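PDB 7OSK: arabinogalactan endo-1,4-beta-galactosidase, which probably cleaves internal beta-1,4-galactosidic links in galactan chains through its N-terminal glycosyl hydrolase family 53 domain, the part present here. Local coordinates for residues 55-60 / 92-97; 133-138 / 184-189; 188-193 / 230-235. All coordinates share one frame; numbering follows the deposited sequence.

Overall arrangement
All three interactions are buried and belong to one eight-stranded parallel TIM barrel, each joining neighbouring strands or the segments that follow them. Interaction 1 pairs the end of strand 51-55 with strand 90-95, interaction 2 strand 130-135 with strand 185-188, and interaction 3 the loop after strand 185-188 with strand 228-234. Interactions 2 and 3 share Ile-188 and Gly-189, and backbone bonds of strand 90-95 to Asp-134 tie interaction 1 to interaction 2. Ion pairs dominate interaction 1. In interaction 2, backbone bonds are flanked by polar side chains inside the barrel and apolar ones facing helices. Interaction 3 adds an asparagine clamp and a histidine ring packed against a glutamate.

Interaction 1 (55-60 / 92-97); sequences DASEAP and RLRVWN
Arg-92 pairs with Asp-55 where strand 51-55 and its parallel neighbour 90-95, the first two strands of a TIM barrel, approach their C-terminal ends. The Arg-92 side chain is extended, with CG anti to the backbone N (chi1 -180°), and runs past the Asp-55 carboxylate. Its NH1 meets OD2 of Asp-55 at 2.8 Å in a salt bridge whose hydrogen bond is weak and bent, the two planar groups being 59° apart. Glu-292 also pairs with NH1, which thus has two carboxylate partners. The Arg-92 carbonyl O takes the N-H of Ala-56 (3.2 Å); this bond and one between Arg-92 and Val-54 frame the parallel Asp-55/Arg-92 pair.

Leu-93 directs its CB away from the 55-60 turn, but CD2 still reaches the Ala-56 carbonyl O at 3.5 Å, and the side chain also touches Ala-121 of helix 114-126.

Arg-94 carries most of the remaining contact. Its backbone N donates an almost straight bond (165°) to Ser-57 OG, 3.1 Å away. Its extended chain then passes Ser-57, whose CB lies over one guanidinium face. Both terminal nitrogens grip one oxygen of Glu-58: NH2 lies 2.7 Å from OE2, and NH1 2.8 Å from the same OE2. Glu-58 is bent at chi2 to present that oxygen; its side chain is about 7 Å from that of Asn-370, a calcium ligand. Asp-55 OD1 meanwhile accepts the Ser-57 N-H in an Asx turn, shaping the turn that brings the serine to the strand. Water 1 completes the network, donating to Asp-55 OD2 (3.0 Å) and accepting from Arg-94 NH1.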
loop_
_atom_site.group_PDB
_atom_site.type_symbol
_atom_site.label_atom_id
_atom_site.label_comp_id
_atom_site.label_asym_id
_atom_site.label_seq_id
_atom_site.Cartn_x
_atom_site.Cartn_y
_atom_site.Cartn_z
ATOM N N ASP A 55 -5.765 -0.192 -0.299
ATOM C CA ASP A 55 -5.008 -1.182 -1.055
ATOM C C ASP A 55 -5.900 -2.384 -1.344
ATOM O O ASP A 55 -6.260 -3.131 -0.435
ATOM C CB ASP A 55 -3.755 -1.616 -0.293
ATOM C CG ASP A 55 -2.816 -2.454 -1.144
ATOM O OD1 ASP A 55 -3.166 -3.610 -1.459
ATOM O OD2 ASP A 55 -1.722 -1.963 -1.494
ATOM N N ALA A 56 -6.254 -2.561 -2.614
ATOM C CA ALA A 56 -7.155 -3.633 -3.029
ATOM C C ALA A 56 -6.417 -4.683 -3.850
ATOM O O ALA A 56 -6.962 -5.230 -4.807
ATOM C CB ALA A 56 -8.319 -3.057 -3.828
ATOM N N SER A 57 -5.177 -4.967 -3.465
ATOM C CA SER A 57 -4.328 -5.883 -4.220
ATOM C C SER A 57 -4.880 -7.308 -4.251
ATOM O O SER A 57 -4.657 -8.044 -5.210
ATOM C CB SER A 57 -2.915 -5.894 -3.634
ATOM O OG SER A 57 -2.381 -4.583 -3.567
ATOM N N GLU A 58 -5.606 -7.691 -3.205
ATOM C CA GLU A 58 -6.103 -9.057 -3.083
ATOM C C GLU A 58 -7.465 -9.226 -3.753
ATOM O O GLU A 58 -7.891 -10.346 -4.034
ATOM C CB GLU A 58 -6.205 -9.466 -1.610
ATOM C CG GLU A 58 -4.940 -9.237 -0.794
ATOM C CD GLU A 58 -4.739 -7.788 -0.388
ATOM O OE1 GLU A 58 -5.743 -7.075 -0.174
ATOM O OE2 GLU A 58 -3.571 -7.359 -0.286
ATOM N N ALA A 59 -8.144 -8.111 -4.009
ATOM C CA ALA A 59 -9.517 -8.150 -4.501
ATOM C C ALA A 59 -9.655 -8.925 -5.816
ATOM O O ALA A 59 -10.499 -9.813 -5.911
ATOM C CB ALA A 59 -10.064 -6.734 -4.661
ATOM N N PRO A 60 -8.827 -8.603 -6.828
ATOM C CA PRO A 60 -8.996 -9.264 -8.129
ATOM C C PRO A 60 -8.973 -10.789 -8.051
ATOM O O PRO A 60 -9.767 -11.436 -8.730
ATOM C CB PRO A 60 -7.804 -8.745 -8.940
ATOM C CG PRO A 60 -7.474 -7.441 -8.319
ATOM C CD PRO A 60 -7.707 -7.645 -6.856
ATOM N N ARG A 92 -4.542 1.537 -4.474
ATOM C CA ARG A 92 -3.145 1.121 -4.411
ATOM C C ARG A 92 -3.033 -0.371 -4.697
ATOM O O ARG A 92 -3.747 -1.178 -4.107
ATOM C CB ARG A 92 -2.545 1.450 -3.045
ATOM C CG ARG A 92 -1.084 1.059 -2.882
ATOM C CD ARG A 92 -0.542 1.539 -1.544
ATOM N NE ARG A 92 0.870 1.198 -1.354
ATOM C CZ ARG A 92 1.311 0.126 -0.699
ATOM N NH1 ARG A 92 0.459 -0.736 -0.158
ATOM N NH2 ARG A 92 2.613 -0.086 -0.583
ATOM N N LEU A 93 -2.138 -0.725 -5.614
ATOM C CA LEU A 93 -1.943 -2.117 -6.011
ATOM C C LEU A 93 -0.465 -2.473 -6.041
ATOM O O LEU A 93 0.341 -1.752 -6.628
ATOM C CB LEU A 93 -2.560 -2.376 -7.389
ATOM C CG LEU A 93 -4.069 -2.180 -7.535
ATOM C CD1 LEU A 93 -4.461 -2.248 -8.999
ATOM C CD2 LEU A 93 -4.832 -3.218 -6.725
ATOM N N ARG A 94 -0.113 -3.586 -5.404
ATOM C CA ARG A 94 1.244 -4.109 -5.486
ATOM C C ARG A 94 1.370 -4.985 -6.724
ATOM O O ARG A 94 0.384 -5.553 -7.190
ATOM C CB ARG A 94 1.608 -4.904 -4.228
ATOM C CG ARG A 94 0.707 -6.092 -3.949
ATOM C CD ARG A 94 1.212 -6.910 -2.770
ATOM N NE ARG A 94 0.276 -7.968 -2.396
ATOM C CZ ARG A 94 -0.763 -7.804 -1.581
ATOM N NH1 ARG A 94 -1.015 -6.616 -1.044
ATOM N NH2 ARG A 94 -1.554 -8.829 -1.304
ATOM N N VAL A 95 2.586 -5.084 -7.253
ATOM C CA VAL A 95 2.850 -5.897 -8.436
ATOM C C VAL A 95 4.111 -6.732 -8.240
ATOM O O VAL A 95 5.207 -6.194 -8.072
ATOM C CB VAL A 95 3.002 -5.020 -9.707
ATOM C CG1 VAL A 95 3.388 -5.872 -10.912
ATOM C CG2 VAL A 95 1.717 -4.259 -9.991
ATOM N N TRP A 96 3.938 -8.050 -8.260
ATOM C CA TRP A 96 5.056 -8.984 -8.214
ATOM C C TRP A 96 5.401 -9.409 -9.635
ATOM O O TRP A 96 4.519 -9.526 -10.486
ATOM C CB TRP A 96 4.715 -10.201 -7.353
ATOM C CG TRP A 96 4.532 -9.876 -5.897
ATOM C CD1 TRP A 96 5.278 -9.010 -5.149
ATOM C CD2 TRP A 96 3.536 -10.407 -5.016
ATOM N NE1 TRP A 96 4.808 -8.972 -3.859
ATOM C CE2 TRP A 96 3.740 -9.823 -3.752
ATOM C CE3 TRP A 96 2.491 -11.321 -5.175
ATOM C CZ2 TRP A 96 2.938 -10.120 -2.653
ATOM C CZ3 TRP A 96 1.695 -11.617 -4.078
ATOM C CH2 TRP A 96 1.923 -11.016 -2.837
ATOM N N ASN A 97 6.686 -9.632 -9.893
ATOM C CA ASN A 97 7.148 -9.940 -11.240
ATOM C C ASN A 97 6.628 -11.284 -11.730
ATOM O O ASN A 97 6.048 -11.375 -12.813
ATOM C CB ASN A 97 8.676 -9.924 -11.290
ATOM C CG ASN A 97 9.255 -8.549 -11.007
ATOM O OD1 ASN A 97 8.686 -7.765 -10.248
ATOM N ND2 ASN A 97 10.390 -8.250 -11.624
HETATM O O HOH W 1 0.383 -4.079 -1.170
#

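Interaction 2 (133-138 / 184-189)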
loop_
_atom_site.group_PDB
_atom_site.type_symbol
_atom_site.label_atom_id
_atom_site.label_comp_id
_atom_site.label_asym_id
_atom_site.label_seq_id
_atom_site.Cartn_x
_atom_site.Cartn_y
_atom_site.Cartn_z
ATOM N N ILE A 133 0.813 2.323 -8.102
ATOM C CA ILE A 133 1.354 0.985 -8.301
ATOM C C ILE A 133 2.628 0.807 -7.495
ATOM O O ILE A 133 3.534 1.640 -7.540
ATOM C CB ILE A 133 1.636 0.694 -9.788
ATOM C CG1 ILE A 133 0.317 0.548 -10.550
ATOM C CG2 ILE A 133 2.486 -0.573 -9.948
ATOM C CD1 ILE A 133 -0.549 -0.624 -10.112
ATOM N N ASP A 134 2.675 -0.306 -6.771
ATOM C CA ASP A 134 3.770 -0.618 -5.868
ATOM C C ASP A 134 4.572 -1.811 -6.382
ATOM O O ASP A 134 4.282 -2.958 -6.048
ATOM C CB ASP A 134 3.214 -0.894 -4.468
ATOM C CG ASP A 134 4.251 -1.471 -3.520
ATOM O OD1 ASP A 134 5.443 -1.134 -3.656
ATOM O OD2 ASP A 134 3.871 -2.260 -2.631
ATOM N N PHE A 135 5.573 -1.532 -7.209
ATOM C CA PHE A 135 6.463 -2.576 -7.708
ATOM C C PHE A 135 7.385 -3.074 -6.599
ATOM O O PHE A 135 8.359 -2.410 -6.250
ATOM C CB PHE A 135 7.299 -2.063 -8.884
ATOM C CG PHE A 135 6.487 -1.664 -10.082
ATOM C CD1 PHE A 135 5.838 -2.620 -10.844
ATOM C CD2 PHE A 135 6.385 -0.334 -10.455
ATOM C CE1 PHE A 135 5.097 -2.257 -11.948
ATOM C CE2 PHE A 135 5.643 0.033 -11.560
ATOM C CZ PHE A 135 5.000 -0.930 -12.307
ATOM N N HIS A 136 7.080 -4.244 -6.049
ATOM C CA HIS A 136 7.907 -4.828 -4.999
ATOM C C HIS A 136 9.289 -5.201 -5.527
ATOM O O HIS A 136 10.234 -5.342 -4.752
ATOM C CB HIS A 136 7.226 -6.062 -4.398
ATOM C CG HIS A 136 6.087 -5.736 -3.483
ATOM N ND1 HIS A 136 5.874 -6.399 -2.294
ATOM C CD2 HIS A 136 5.100 -4.816 -3.582
ATOM C CE1 HIS A 136 4.805 -5.899 -1.699
ATOM N NE2 HIS A 136 4.315 -4.938 -2.461
ATOM N N TYR A 137 9.404 -5.334 -6.848
ATOM C CA TYR A 137 10.628 -5.817 -7.481
ATOM C C TYR A 137 11.068 -7.121 -6.819
ATOM O O TYR A 137 12.231 -7.313 -6.475
ATOM C CB TYR A 137 11.729 -4.754 -7.417
ATOM C CG TYR A 137 11.434 -3.557 -8.297
ATOM C CD1 TYR A 137 11.541 -3.648 -9.680
ATOM C CD2 TYR A 137 11.040 -2.345 -7.748
ATOM C CE1 TYR A 137 11.265 -2.563 -10.493
ATOM C CE2 TYR A 137 10.763 -1.253 -8.555
ATOM C CZ TYR A 137 10.877 -1.368 -9.925
ATOM O OH TYR A 137 10.603 -0.285 -10.727
ATOM N N SER A 138 10.093 -8.006 -6.648
ATOM C CA SER A 138 10.295 -9.334 -6.089
ATOM C C SER A 138 9.202 -10.226 -6.659
ATOM O O SER A 138 8.201 -9.722 -7.169
ATOM C CB SER A 138 10.239 -9.300 -4.561
ATOM O OG SER A 138 10.370 -10.600 -4.013
ATOM N N ASP A 184 -0.971 7.023 -11.717
ATOM C CA ASP A 184 -0.624 8.410 -11.442
ATOM C C ASP A 184 0.645 8.475 -10.605
ATOM O O ASP A 184 1.439 9.405 -10.738
ATOM C CB ASP A 184 -1.767 9.122 -10.716
ATOM C CG ASP A 184 -3.100 8.963 -11.425
ATOM O OD1 ASP A 184 -3.388 9.756 -12.347
ATOM O OD2 ASP A 184 -3.860 8.043 -11.054
ATOM N N MET A 185 0.826 7.473 -9.747
ATOM C CA MET A 185 1.989 7.394 -8.870
ATOM C C MET A 185 2.619 6.008 -8.899
ATOM O O MET A 185 1.922 4.998 -8.951
ATOM C CB MET A 185 1.600 7.755 -7.437
ATOM C CG MET A 185 1.261 9.216 -7.269
ATOM S SD MET A 185 0.953 9.718 -5.570
ATOM C CE MET A 185 0.825 11.492 -5.800
ATOM N N VAL A 186 3.946 5.974 -8.861
ATOM C CA VAL A 186 4.687 4.722 -8.818
ATOM C C VAL A 186 5.531 4.666 -7.551
ATOM O O VAL A 186 6.121 5.662 -7.134
ATOM C CB VAL A 186 5.581 4.554 -10.063
ATOM C CG1 VAL A 186 6.541 3.371 -9.897
ATOM C CG2 VAL A 186 4.716 4.369 -11.301
ATOM N N GLN A 187 5.572 3.485 -6.948
ATOM C CA GLN A 187 6.297 3.269 -5.704
ATOM C C GLN A 187 7.479 2.332 -5.931
ATOM O O GLN A 187 7.317 1.123 -6.077
ATOM C CB GLN A 187 5.338 2.724 -4.643
ATOM C CG GLN A 187 5.999 2.069 -3.446
ATOM C CD GLN A 187 5.038 1.786 -2.294
ATOM O OE1 GLN A 187 5.376 1.037 -1.378
ATOM N NE2 GLN A 187 3.847 2.383 -2.329
ATOM N N ILE A 188 8.672 2.917 -5.958
ATOM C CA ILE A 188 9.890 2.183 -6.282
ATOM C C ILE A 188 10.293 1.280 -5.119
ATOM O O ILE A 188 11.023 1.693 -4.218
ATOM C CB ILE A 188 11.066 3.139 -6.615
ATOM C CG1 ILE A 188 10.633 4.229 -7.602
ATOM C CG2 ILE A 188 12.253 2.359 -7.168
ATOM C CD1 ILE A 188 10.168 3.711 -8.950
ATOM N N GLY A 189 9.811 0.041 -5.145
ATOM C CA GLY A 189 10.074 -0.901 -4.073
ATOM C C GLY A 189 9.071 -0.735 -2.948
ATOM O O GLY A 189 8.412 0.301 -2.857
#
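Phe-135 and Val-186 meet on the outer side of two parallel neighbours in the TIM barrel, strands 130-135 and 185-188, whose directions differ by 21°. Val-186 CG1 approaches the phenyl ring at its edge, 3.8 Å from CD2, while Ile-133 CG2 from the same strand lies over one ring face. Helix 158-178 covers both Phe-135 and Val-186. Farther along, Tyr-137 turns its own ring edge to the backbone N of Gly-189, with CD2 3.7 Å away, and its CE2 touches Ile-188 CG2; the phenol OH is hydrogen-bonded to OG1 of Thr-169.

On the inner side, Asp-134 and Gln-187 cross obliquely, carboxylate and amide planes 31° apart. Gln-187 is extended, with CG anti to the backbone N (chi1 163°), which carries the amide along the Asp-134 carboxylate. An alanine in place of Gln-187 would probably open a gap inside the barrel and leave the Asp-134 carboxylate without the chain lying along it, less restrained on that side.

Between the two faces the backbones are joined most firmly at Ile-133: its N donates to Met-185 O at 3.0 Å, and its O accepts from Gln-187 N at 2.8 Å.

Interaction 3 (188-193 / 230-235); sequences IGNEIN and VIHLAG
Asn-193 ND2 donates to the carbonyl O of Ala-234 at 2.8 Å, nearly in its own amide plane and onto a carbonyl lone pair. The other amide atom returns the grip: Asn-193 OD1 accepts the Ala-234 N-H at 2.9 Å on a lone pair. One side chain clamps both backbone polar groups of a residue at the end of strand 228-234. The Leu-233 side chain crosses it at a slant, CD2 3.4 Å from Asn-193 OD1.

His-232 turns its CB toward the loop, with CG anti to the backbone N (chi1 -175°), and its imidazole stands beside Glu-191. CG of Glu-191 sits over one ring face, 3.7 Å from the centroid of the His-232 ring, a CH-pi contact. Asn-190 OD1 instead comes to the ring edge and takes a weak hydrogen bond from ND1, while Asn-190 ND2 donates to Ala-142 O. Ser-261 OG is hydrogen-bonded to both His-232 NE2 and Glu-191 OE2, joining ring and carboxylate. The backbones join where Ile-192 N donates to His-232 O at 3.0 Å and, at the end of strand 185-188, where Ile-188 N donates to Val-230 O at 3.1 Å.

The contact closes a beta-alpha-beta crossover of the TIM barrel: helix 206-223 connects the loop after strand 185-188 to strand 228-234. That helix packs on Ile-188 and Ile-192, helix 238-250 covers Ile-231 and Leu-233, and strand 257-261 continues the barrel beyond His-232.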
loop_
_atom_site.group_PDB
_atom_site.type_symbol
_atom_site.label_atom_id
_atom_site.label_comp_id
_atom_site.label_asym_id
_atom_site.label_seq_id
_atom_site.Cartn_x
_atom_site.Cartn_y
_atom_site.Cartn_z
ATOM N N ILE A 188 8.672 2.917 -5.958
ATOM C CA ILE A 188 9.890 2.183 -6.282
ATOM C C ILE A 188 10.293 1.280 -5.119
ATOM O O ILE A 188 11.023 1.693 -4.218
ATOM C CB ILE A 188 11.066 3.139 -6.615
ATOM C CG1 ILE A 188 10.633 4.229 -7.602
ATOM C CG2 ILE A 188 12.253 2.359 -7.168
ATOM C CD1 ILE A 188 10.168 3.711 -8.950
ATOM N N GLY A 189 9.811 0.041 -5.145
ATOM C CA GLY A 189 10.074 -0.901 -4.073
ATOM C C GLY A 189 9.071 -0.735 -2.948
ATOM O O GLY A 189 8.412 0.301 -2.857
ATOM N N ASN A 190 8.949 -1.751 -2.095
ATOM C CA ASN A 190 8.032 -1.687 -0.958
ATOM C C ASN A 190 8.778 -1.709 0.366
ATOM O O ASN A 190 9.447 -2.690 0.696
ATOM C CB ASN A 190 7.027 -2.840 -0.993
ATOM C CG ASN A 190 5.874 -2.633 -0.024
ATOM O OD1 ASN A 190 5.029 -1.762 -0.232
ATOM N ND2 ASN A 190 5.837 -3.427 1.041
ATOM N N GLU A 191 8.636 -0.625 1.124
ATOM C CA GLU A 191 9.312 -0.469 2.405
ATOM C C GLU A 191 10.801 -0.775 2.261
ATOM O O GLU A 191 11.314 -1.749 2.816
ATOM C CB GLU A 191 8.665 -1.369 3.459
ATOM C CG GLU A 191 7.204 -1.038 3.718
ATOM C CD GLU A 191 6.569 -1.929 4.767
ATOM O OE1 GLU A 191 7.285 -2.755 5.368
ATOM O OE2 GLU A 191 5.349 -1.798 4.993
ATOM N N ILE A 192 11.486 0.080 1.508
ATOM C CA ILE A 192 12.880 -0.140 1.139
ATOM C C ILE A 192 13.840 0.442 2.179
ATOM O O ILE A 192 14.880 0.998 1.835
ATOM C CB ILE A 192 13.180 0.473 -0.249
ATOM C CG1 ILE A 192 12.681 1.918 -0.316
ATOM C CG2 ILE A 192 12.505 -0.340 -1.340
ATOM C CD1 ILE A 192 13.472 2.794 -1.259
ATOM N N ASN A 193 13.479 0.307 3.453
ATOM C CA ASN A 193 14.313 0.787 4.551
ATOM C C ASN A 193 15.731 0.233 4.465
ATOM O O ASN A 193 16.708 0.986 4.475
ATOM C CB ASN A 193 13.693 0.405 5.899
ATOM C CG ASN A 193 12.303 0.987 6.094
ATOM O OD1 ASN A 193 11.498 1.023 5.162
ATOM N ND2 ASN A 193 12.019 1.449 7.309
ATOM N N VAL A 230 7.468 7.513 -5.710
ATOM C CA VAL A 230 7.201 7.340 -4.289
ATOM C C VAL A 230 8.263 6.468 -3.632
ATOM O O VAL A 230 8.458 5.313 -4.011
ATOM C CB VAL A 230 5.818 6.707 -4.051
ATOM C CG1 VAL A 230 5.523 6.607 -2.563
ATOM C CG2 VAL A 230 4.735 7.507 -4.759
ATOM N N ILE A 231 8.947 7.040 -2.646
ATOM C CA ILE A 231 9.884 6.300 -1.814
ATOM C C ILE A 231 9.170 5.876 -0.537
ATOM O O ILE A 231 8.778 6.715 0.277
ATOM C CB ILE A 231 11.133 7.142 -1.476
ATOM C CG1 ILE A 231 11.935 7.447 -2.747
ATOM C CG2 ILE A 231 12.011 6.432 -0.451
ATOM C CD1 ILE A 231 12.476 6.217 -3.467
ATOM N N HIS A 232 9.008 4.566 -0.371
ATOM C CA HIS A 232 8.217 4.013 0.724
ATOM C C HIS A 232 9.105 3.496 1.847
ATOM O O HIS A 232 10.034 2.722 1.612
ATOM C CB HIS A 232 7.318 2.891 0.196
ATOM C CG HIS A 232 6.372 2.338 1.213
ATOM N ND1 HIS A 232 5.702 1.143 1.033
ATOM C CD2 HIS A 232 5.970 2.808 2.418
ATOM C CE1 HIS A 232 4.939 0.904 2.078
ATOM N NE2 HIS A 232 5.082 1.900 2.938
ATOM N N LEU A 233 8.812 3.940 3.067
ATOM C CA LEU A 233 9.526 3.484 4.254
ATOM C C LEU A 233 8.547 2.991 5.310
ATOM O O LEU A 233 7.392 3.414 5.339
ATOM C CB LEU A 233 10.393 4.608 4.827
ATOM C CG LEU A 233 11.569 5.075 3.968
ATOM C CD1 LEU A 233 12.313 6.189 4.685
ATOM C CD2 LEU A 233 12.511 3.926 3.644
ATOM N N ALA A 234 9.021 2.099 6.174
ATOM C CA ALA A 234 8.197 1.530 7.236
ATOM C C ALA A 234 8.632 2.033 8.611
ATOM O O ALA A 234 9.825 2.199 8.882
ATOM C CB ALA A 234 8.255 0.014 7.188
ATOM N N GLY A 235 7.652 2.265 9.477
ATOM C CA GLY A 235 7.908 2.761 10.816
ATOM C C GLY A 235 7.773 4.267 10.893
ATOM O O GLY A 235 7.513 4.927 9.883
HETATM O O HOH W 2 9.293 2.980 -2.485
#